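PDB 6FMB: CSEP0064 putative effector protein from Blumeria graminis f. sp. hordei, which binds host RNA without cleaving it and hinders the degradation of ribosomal RNA triggered by plant ribosome-inactivating proteins, which keeps the host cell alive. Local coordinates for residues Y70-N75 with L81-S86. Sequence-based numbering, arbitrary orientation.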
loop_
_atom_site.group_PDB
_atom_site.type_symbol
_atom_site.label_atom_id
_atom_site.label_comp_id
_atom_site.label_asym_id
_atom_site.label_seq_id
_atom_site.Cartn_x
_atom_site.Cartn_y
_atom_site.Cartn_z
ATOM N N TYR A 70 1.854 5.405 -6.197
ATOM C CA TYR A 70 2.378 4.392 -5.270
ATOM C C TYR A 70 1.223 3.772 -4.513
ATOM O O TYR A 70 0.206 4.430 -4.262
ATOM C CB TYR A 70 3.363 5.003 -4.247
ATOM C CG TYR A 70 4.390 5.916 -4.886
ATOM C CD1 TYR A 70 5.492 5.384 -5.548
ATOM C CD2 TYR A 70 4.243 7.304 -4.873
ATOM C CE1 TYR A 70 6.436 6.198 -6.153
ATOM C CE2 TYR A 70 5.190 8.128 -5.483
ATOM C CZ TYR A 70 6.273 7.559 -6.133
ATOM O OH TYR A 70 7.217 8.332 -6.762
ATOM N N TYR A 71 1.387 2.515 -4.111
ATOM C CA TYR A 71 0.363 1.853 -3.307
ATOM C C TYR A 71 0.963 0.769 -2.452
ATOM O O TYR A 71 2.065 0.289 -2.718
ATOM C CB TYR A 71 -0.767 1.282 -4.182
ATOM C CG TYR A 71 -0.344 0.224 -5.194
ATOM C CD1 TYR A 71 -0.335 -1.127 -4.849
ATOM C CD2 TYR A 71 -0.023 0.567 -6.510
ATOM C CE1 TYR A 71 0.022 -2.089 -5.771
ATOM C CE2 TYR A 71 0.328 -0.406 -7.443
ATOM C CZ TYR A 71 0.361 -1.728 -7.064
ATOM O OH TYR A 71 0.716 -2.693 -7.988
ATOM N N ILE A 72 0.235 0.379 -1.406
ATOM C CA ILE A 72 0.605 -0.764 -0.581
ATOM C C ILE A 72 -0.330 -1.936 -0.853
ATOM O O ILE A 72 -1.472 -1.754 -1.279
ATOM C CB ILE A 72 0.621 -0.405 0.928
ATOM C CG1 ILE A 72 -0.783 -0.259 1.532
ATOM C CG2 ILE A 72 1.433 0.869 1.156
ATOM C CD1 ILE A 72 -0.768 -0.395 3.037
ATOM N N LEU A 73 0.191 -3.127 -0.577
ATOM C CA LEU A 73 -0.627 -4.332 -0.383
ATOM C C LEU A 73 -0.351 -4.814 1.034
ATOM O O LEU A 73 0.823 -4.905 1.449
ATOM C CB LEU A 73 -0.289 -5.429 -1.391
ATOM C CG LEU A 73 -0.520 -5.119 -2.870
ATOM C CD1 LEU A 73 -0.065 -6.274 -3.741
ATOM C CD2 LEU A 73 -1.973 -4.821 -3.161
ATOM N N THR A 74 -1.410 -5.125 1.779
ATOM C CA THR A 74 -1.264 -5.533 3.170
ATOM C C THR A 74 -2.387 -6.452 3.622
ATOM O O THR A 74 -3.507 -6.339 3.114
ATOM C CB THR A 74 -1.219 -4.264 4.072
ATOM O OG1 THR A 74 -0.832 -4.618 5.401
ATOM C CG2 THR A 74 -2.559 -3.489 4.076
ATOM N N ASN A 75 -2.106 -7.337 4.575
ATOM C CA ASN A 75 -3.175 -7.998 5.313
ATOM C C ASN A 75 -3.439 -7.169 6.594
ATOM O O ASN A 75 -2.806 -6.113 6.818
ATOM C CB ASN A 75 -2.905 -9.501 5.526
ATOM C CG ASN A 75 -1.679 -9.784 6.349
ATOM O OD1 ASN A 75 -1.064 -8.868 6.898
ATOM N ND2 ASN A 75 -1.310 -11.062 6.443
ATOM N N LEU A 81 3.241 -7.149 4.015
ATOM C CA LEU A 81 3.256 -5.716 3.688
ATOM C C LEU A 81 4.300 -5.474 2.610
ATOM O O LEU A 81 5.477 -5.771 2.823
ATOM C CB LEU A 81 3.580 -4.870 4.922
ATOM C CG LEU A 81 3.775 -3.372 4.717
ATOM C CD1 LEU A 81 2.552 -2.713 4.087
ATOM C CD2 LEU A 81 4.134 -2.711 6.043
ATOM N N GLU A 82 3.863 -4.971 1.454
ATOM C CA GLU A 82 4.759 -4.557 0.388
ATOM C C GLU A 82 4.265 -3.236 -0.213
ATOM O O GLU A 82 3.086 -2.914 -0.144
ATOM C CB GLU A 82 4.873 -5.645 -0.690
ATOM C CG GLU A 82 5.723 -6.869 -0.332
ATOM C CD GLU A 82 5.894 -7.870 -1.467
ATOM O OE1 GLU A 82 4.940 -8.159 -2.186
ATOM O OE2 GLU A 82 6.996 -8.429 -1.570
ATOM N N VAL A 83 5.203 -2.503 -0.791
ATOM C CA VAL A 83 4.966 -1.207 -1.399
ATOM C C VAL A 83 5.392 -1.263 -2.872
ATOM O O VAL A 83 6.417 -1.867 -3.211
ATOM C CB VAL A 83 5.695 -0.068 -0.637
ATOM C CG1 VAL A 83 5.326 1.316 -1.167
ATOM C CG2 VAL A 83 5.404 -0.166 0.869
ATOM N N PHE A 84 4.604 -0.614 -3.731
ATOM C CA PHE A 84 4.796 -0.638 -5.185
ATOM C C PHE A 84 4.611 0.737 -5.795
ATOM O O PHE A 84 3.905 1.578 -5.246
ATOM C CB PHE A 84 3.770 -1.579 -5.848
ATOM C CG PHE A 84 3.836 -2.957 -5.318
ATOM C CD1 PHE A 84 4.709 -3.875 -5.871
ATOM C CD2 PHE A 84 3.095 -3.316 -4.209
ATOM C CE1 PHE A 84 4.828 -5.156 -5.335
ATOM C CE2 PHE A 84 3.225 -4.572 -3.661
ATOM C CZ PHE A 84 4.097 -5.496 -4.211
ATOM N N SER A 85 5.255 0.933 -6.947
ATOM C CA SER A 85 4.969 2.068 -7.814
ATOM C C SER A 85 4.196 1.576 -9.024
ATOM O O SER A 85 4.403 0.455 -9.482
ATOM C CB SER A 85 6.291 2.705 -8.243
ATOM O OG SER A 85 6.069 3.940 -8.868
ATOM N N SER A 86 3.319 2.406 -9.566
ATOM C CA SER A 86 2.512 2.032 -10.758
ATOM C C SER A 86 3.264 2.270 -12.077
ATOM O O SER A 86 2.849 3.071 -12.929
ATOM C CB SER A 86 1.172 2.781 -10.749
ATOM O OG SER A 86 0.450 2.522 -9.544
#
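The beta hairpin of strands 70-75 and 81-85 pairs Tyr71 with Phe84 and Leu73 with Glu82 as antiparallel hydrogen-bonded pairs. Both bonds between Tyr71 and Phe84, N to O in each direction, measure 2.9 Å, and Leu73 and Glu82 repeat the exchange. On the face carrying these four side chains, Tyr71 CG is tucked between its own N and C (chi1 61°), which leans the ring toward the neighbouring strand. Phe84 CB sits over one ring face, toward the rim, 3.6 Å from Tyr71 CZ, in a CH-pi contact. The two rings are inclined by 27° but slid apart and barely overlap, while Ser86 OG lies 3.6 Å from Tyr71 CE2, at that ring's edge, in plane. Leu73 CD1 reaches Phe84 CE2 at 3.7 Å. This hairpin belongs to the central antiparallel sheet of an RNase-like fold, with strand 51-56 bonded along the other side of 70-75 and the backbones of Val83 and Ser85 bonded to Cys93 and Asn91. The opposite face turns inward: Ile72 CG2 lies 4.1 Å from Val83 CG2, and Leu81 CD1 touches Ile72 CD1 and Thr74 CB. Helix 14-24 packs on Ile72, Thr74 and Leu81 through Val21, whereas Trp5 and Cys7, disulfide-bonded to Cys93, adjoin Val83.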